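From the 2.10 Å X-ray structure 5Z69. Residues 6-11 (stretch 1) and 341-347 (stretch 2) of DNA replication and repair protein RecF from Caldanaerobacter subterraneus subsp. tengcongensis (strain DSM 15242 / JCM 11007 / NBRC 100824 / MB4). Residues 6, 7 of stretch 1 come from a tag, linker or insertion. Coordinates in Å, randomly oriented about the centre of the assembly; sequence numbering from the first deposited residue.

Stretch 1 (6-11) DPMYLK
Stretch 2 341-347: EGFQSFI

The contact is centred on the side-chain amide of Q344, which pairs with the backbone of L10. L10 N donates to Q344 OE1 at 2.7 Å, with an N-H...O angle of 176°. Q344 NE2 donates to L10 O at 3.0 Å, with an angle of 174°. Both bonds are nearly linear. The carboxamide thus meets one donor and one acceptor of the same residue, which a glutamine can do because it carries both groups at its tip.

Q344 reaches L10 in an extended form. Its CA-to-CB bond points toward stretch 1, chi1 is -177° (t), chi2 is -173° (t), and chi3 is 44°. Its backbone lies at phi/psi -78/132. It is buried, and stretch 1 covers 88 Å² of it, the largest covered area of any residue here.

One water joins the two backbones nearby. The water O donates to M8 O at 2.9 Å and accepts from Q344 N at 3.0 Å. No direct backbone-to-backbone hydrogen bond links the stretches.

The touching parts of the two stretches run in similar directions: CA 7 to CA 10 and CA 342 to CA 346 are 22° apart. CA of Y9 lies 6.2 Å from CA of Q344, and CA of P7 lies 7.3 Å from CA of F343. Residues 9-11 are strand; Y9 is at -158/126 and L10 at -98/109. M8 precedes them at -57/141. In stretch 2, S345 to I347 are strand, with F346 at -123/116.

Y9 has chi1 179° (t) and chi2 83°. Its CA-to-CB bond points sideways, but the ring comes nearer to stretch 2. Q344 NE2 lies over one face of this ring, 3.3 Å from Y9 CE1. The amide nitrogen therefore sits over the ring while it bonds to L10 O.

The apolar contact is between L10 and F346. The CA-to-CB bonds of both point toward the other stretch, and both residues are buried. L10 is t, p (180°, 66°), and F346 has chi1 -69° (m) and chi2 -95°. L10 CD2 lies 4.0 Å from F346 CZ and approaches the ring obliquely. The hydrocarbon side chains suit this buried site.

Packing thins toward the start of stretch 1. P7, from the expression tag, has its CA-to-CB bond toward stretch 2 and places CG 4.3 Å from G342 O. G342, at -85/14, is exposed. M8 is buried; its CA-to-CB bond points sideways, and the end of its m, m, t side chain leads away. The CA-to-CB bonds of F343 and K11 point away from the partner stretch. The total surface buried between the stretches is 243 Å².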

ATOM      1  N   ASP A   6      19.734  -6.112  37.078  1.00 29.02           N
ATOM      2  CA  ASP A   6      20.289  -4.769  37.106  1.00 27.94           C
ATOM      3  C   ASP A   6      19.967  -4.109  35.777  1.00 30.64           C
ATOM      4  O   ASP A   6      20.265  -4.670  34.716  1.00 33.43           O
ATOM      5  CB  ASP A   6      21.800  -4.775  37.332  1.00 25.66           C
ATOM      6  CG  ASP A   6      22.186  -5.389  38.669  1.00 42.84           C
ATOM      7  OD1 ASP A   6      23.364  -5.789  38.822  1.00 36.52           O
ATOM      8  OD2 ASP A   6      21.315  -5.473  39.562  1.00 35.39           O
ATOM      9  N   PRO A   7      19.347  -2.928  35.825  1.00 36.43           N
ATOM     10  CA  PRO A   7      19.053  -2.203  34.581  1.00 41.14           C
ATOM     11  C   PRO A   7      20.320  -1.743  33.854  1.00 28.00           C
ATOM     12  O   PRO A   7      21.395  -1.658  34.447  1.00 22.61           O
ATOM     13  CB  PRO A   7      18.242  -0.986  35.058  1.00 37.69           C
ATOM     14  CG  PRO A   7      17.683  -1.394  36.396  1.00 44.51           C
ATOM     15  CD  PRO A   7      18.734  -2.293  37.007  1.00 34.87           C
ATOM     16  N   MET A   8      20.191  -1.452  32.572  1.00 22.43           N
ATOM     17  CA  MET A   8      21.224  -0.737  31.844  1.00 24.22           C
ATOM     18  C   MET A   8      21.466   0.576  32.545  1.00 25.78           C
ATOM     19  O   MET A   8      20.525   1.219  33.010  1.00 26.12           O
ATOM     20  CB  MET A   8      20.814  -0.493  30.378  1.00 25.68           C
ATOM     21  CG  MET A   8      20.793  -1.752  29.536  1.00 27.95           C
ATOM     22  SD  MET A   8      22.433  -2.125  28.853  1.00 27.28           S
ATOM     23  CE  MET A   8      22.164  -3.720  28.090  1.00 20.76           C
ATOM     24  N   TYR A   9      22.732   0.968  32.616  1.00 21.82           N
ATOM     25  CA  TYR A   9      23.145   2.121  33.398  1.00 26.91           C
ATOM     26  C   TYR A   9      24.482   2.631  32.847  1.00 33.61           C
ATOM     27  O   TYR A   9      25.449   1.881  32.730  1.00 31.09           O
ATOM     28  CB  TYR A   9      23.281   1.763  34.891  1.00 24.48           C
ATOM     29  CG  TYR A   9      23.730   2.930  35.780  1.00 27.94           C
ATOM     30  CD1 TYR A   9      22.808   3.853  36.258  1.00 36.76           C
ATOM     31  CD2 TYR A   9      25.061   3.093  36.145  1.00 26.60           C
ATOM     32  CE1 TYR A   9      23.196   4.906  37.068  1.00 30.23           C
ATOM     33  CE2 TYR A   9      25.463   4.158  36.961  1.00 38.01           C
ATOM     34  CZ  TYR A   9      24.520   5.065  37.403  1.00 31.38           C
ATOM     35  OH  TYR A   9      24.877   6.122  38.208  1.00 41.05           O
ATOM     36  N   LEU A  10      24.528   3.913  32.517  1.00 28.52           N
ATOM     37  CA  LEU A  10      25.749   4.535  32.019  1.00 22.93           C
ATOM     38  C   LEU A  10      26.416   5.232  33.171  1.00 19.34           C
ATOM     39  O   LEU A  10      25.904   6.245  33.666  1.00 24.62           O
ATOM     40  CB  LEU A  10      25.423   5.520  30.896  1.00 20.71           C
ATOM     41  CG  LEU A  10      26.614   6.258  30.280  1.00 30.77           C
ATOM     42  CD1 LEU A  10      27.540   5.277  29.530  1.00 25.39           C
ATOM     43  CD2 LEU A  10      26.141   7.396  29.366  1.00 29.00           C
ATOM     44  N   LYS A  11      27.534   4.690  33.641  1.00 22.12           N
ATOM     45  CA  LYS A  11      28.188   5.248  34.811  1.00 25.95           C
ATOM     46  C   LYS A  11      28.819   6.568  34.452  1.00 32.43           C
ATOM     47  O   LYS A  11      28.789   7.524  35.221  1.00 22.22           O
ATOM     48  CB  LYS A  11      29.271   4.305  35.357  1.00 24.09           C
ATOM     49  CG  LYS A  11      28.836   2.856  35.531  1.00 33.43           C
ATOM     50  CD  LYS A  11      29.965   2.038  36.179  1.00 39.03           C
ATOM     51  CE  LYS A  11      29.564   0.593  36.409  1.00 36.60           C
ATOM     52  NZ  LYS A  11      30.694  -0.136  37.051  1.00 31.70           N
ATOM     53  N   GLU A 341      10.376   6.159  36.302  1.00 47.89           N
ATOM     54  CA  GLU A 341      10.763   5.817  37.666  1.00 53.99           C
ATOM     55  C   GLU A 341      11.967   4.902  37.790  1.00 54.94           C
ATOM     56  O   GLU A 341      13.022   5.328  38.267  1.00 72.35           O
ATOM     57  CB  GLU A 341       9.584   5.187  38.405  1.00 61.52           C
ATOM     58  CG  GLU A 341       8.919   6.136  39.381  1.00 68.91           C
ATOM     59  CD  GLU A 341       7.902   5.447  40.284  1.00 80.50           C
ATOM     60  OE1 GLU A 341       7.748   5.896  41.440  1.00 86.33           O
ATOM     61  OE2 GLU A 341       7.260   4.467  39.843  1.00 80.48           O
ATOM     62  N   GLY A 342      11.838   3.653  37.374  1.00 46.92           N
ATOM     63  CA  GLY A 342      12.946   2.731  37.594  1.00 37.39           C
ATOM     64  C   GLY A 342      14.052   2.760  36.534  1.00 46.91           C
ATOM     65  O   GLY A 342      14.886   1.857  36.485  1.00 35.49           O
ATOM     66  N   PHE A 343      14.058   3.781  35.680  1.00 34.94           N
ATOM     67  CA  PHE A 343      15.088   3.913  34.625  1.00 32.50           C
ATOM     68  C   PHE A 343      16.177   4.925  34.972  1.00 36.70           C
ATOM     69  O   PHE A 343      15.926   5.904  35.670  1.00 38.43           O
ATOM     70  CB  PHE A 343      14.467   4.364  33.284  1.00 28.75           C
ATOM     71  CG  PHE A 343      13.430   3.436  32.732  1.00 31.71           C
ATOM     72  CD1 PHE A 343      13.760   2.511  31.749  1.00 33.41           C
ATOM     73  CD2 PHE A 343      12.103   3.522  33.163  1.00 36.13           C
ATOM     74  CE1 PHE A 343      12.809   1.671  31.228  1.00 37.21           C
ATOM     75  CE2 PHE A 343      11.142   2.690  32.649  1.00 32.36           C
ATOM     76  CZ  PHE A 343      11.481   1.754  31.678  1.00 36.19           C
ATOM     77  N   GLN A 344      17.384   4.731  34.448  1.00 34.24           N
ATOM     78  CA  GLN A 344      18.262   5.884  34.310  1.00 26.60           C
ATOM     79  C   GLN A 344      17.766   6.649  33.073  1.00 27.03           C
ATOM     80  O   GLN A 344      17.512   6.042  32.038  1.00 34.04           O
ATOM     81  CB  GLN A 344      19.734   5.491  34.148  1.00 27.32           C
ATOM     82  CG  GLN A 344      20.662   6.698  34.071  1.00 36.35           C
ATOM     83  CD  GLN A 344      22.101   6.324  33.731  1.00 23.67           C
ATOM     84  OE1 GLN A 344      22.347   5.501  32.845  1.00 24.95           O
ATOM     85  NE2 GLN A 344      23.051   6.937  34.424  1.00 24.71           N
ATOM     86  N   SER A 345      17.590   7.963  33.188  1.00 32.93           N
ATOM     87  CA  SER A 345      17.181   8.757  32.030  1.00 28.07           C
ATOM     88  C   SER A 345      18.065   9.978  31.859  1.00 27.62           C
ATOM     89  O   SER A 345      18.676  10.455  32.804  1.00 31.27           O
ATOM     90  CB  SER A 345      15.698   9.197  32.145  1.00 28.11           C
ATOM     91  OG  SER A 345      15.484   9.918  33.351  1.00 35.78           O
ATOM     92  N   PHE A 346      18.134  10.458  30.622  1.00 35.24           N
ATOM     93  CA  PHE A 346      18.864  11.661  30.291  1.00 35.60           C
ATOM     94  C   PHE A 346      17.869  12.586  29.642  1.00 36.45           C
ATOM     95  O   PHE A 346      17.316  12.268  28.594  1.00 29.85           O
ATOM     96  CB  PHE A 346      20.063  11.350  29.371  1.00 34.00           C
ATOM     97  CG  PHE A 346      21.154  10.567  30.063  1.00 27.25           C
ATOM     98  CD1 PHE A 346      22.244  11.221  30.625  1.00 24.83           C
ATOM     99  CD2 PHE A 346      21.068   9.180  30.175  1.00 24.86           C
ATOM    100  CE1 PHE A 346      23.237  10.497  31.296  1.00 31.34           C
ATOM    101  CE2 PHE A 346      22.049   8.446  30.857  1.00 30.35           C
ATOM    102  CZ  PHE A 346      23.135   9.108  31.421  1.00 24.91           C
ATOM    103  N   ILE A 347      17.612  13.714  30.292  1.00 39.04           N
ATOM    104  CA  ILE A 347      16.598  14.646  29.816  1.00 40.60           C
ATOM    105  C   ILE A 347      17.201  16.014  29.502  1.00 38.22           C
ATOM    106  O   ILE A 347      17.851  16.634  30.352  1.00 35.65           O
ATOM    107  CB  ILE A 347      15.453  14.814  30.850  1.00 39.61           C
ATOM    108  CG1 ILE A 347      14.768  13.471  31.116  1.00 30.90           C
ATOM    109  CG2 ILE A 347      14.415  15.805  30.333  1.00 43.38           C
ATOM    110  CD1 ILE A 347      13.675  13.543  32.191  1.00 33.07           C
TER
HETATM  111  O   HOH W   1      17.826   2.204  32.979  1.00 27.63           O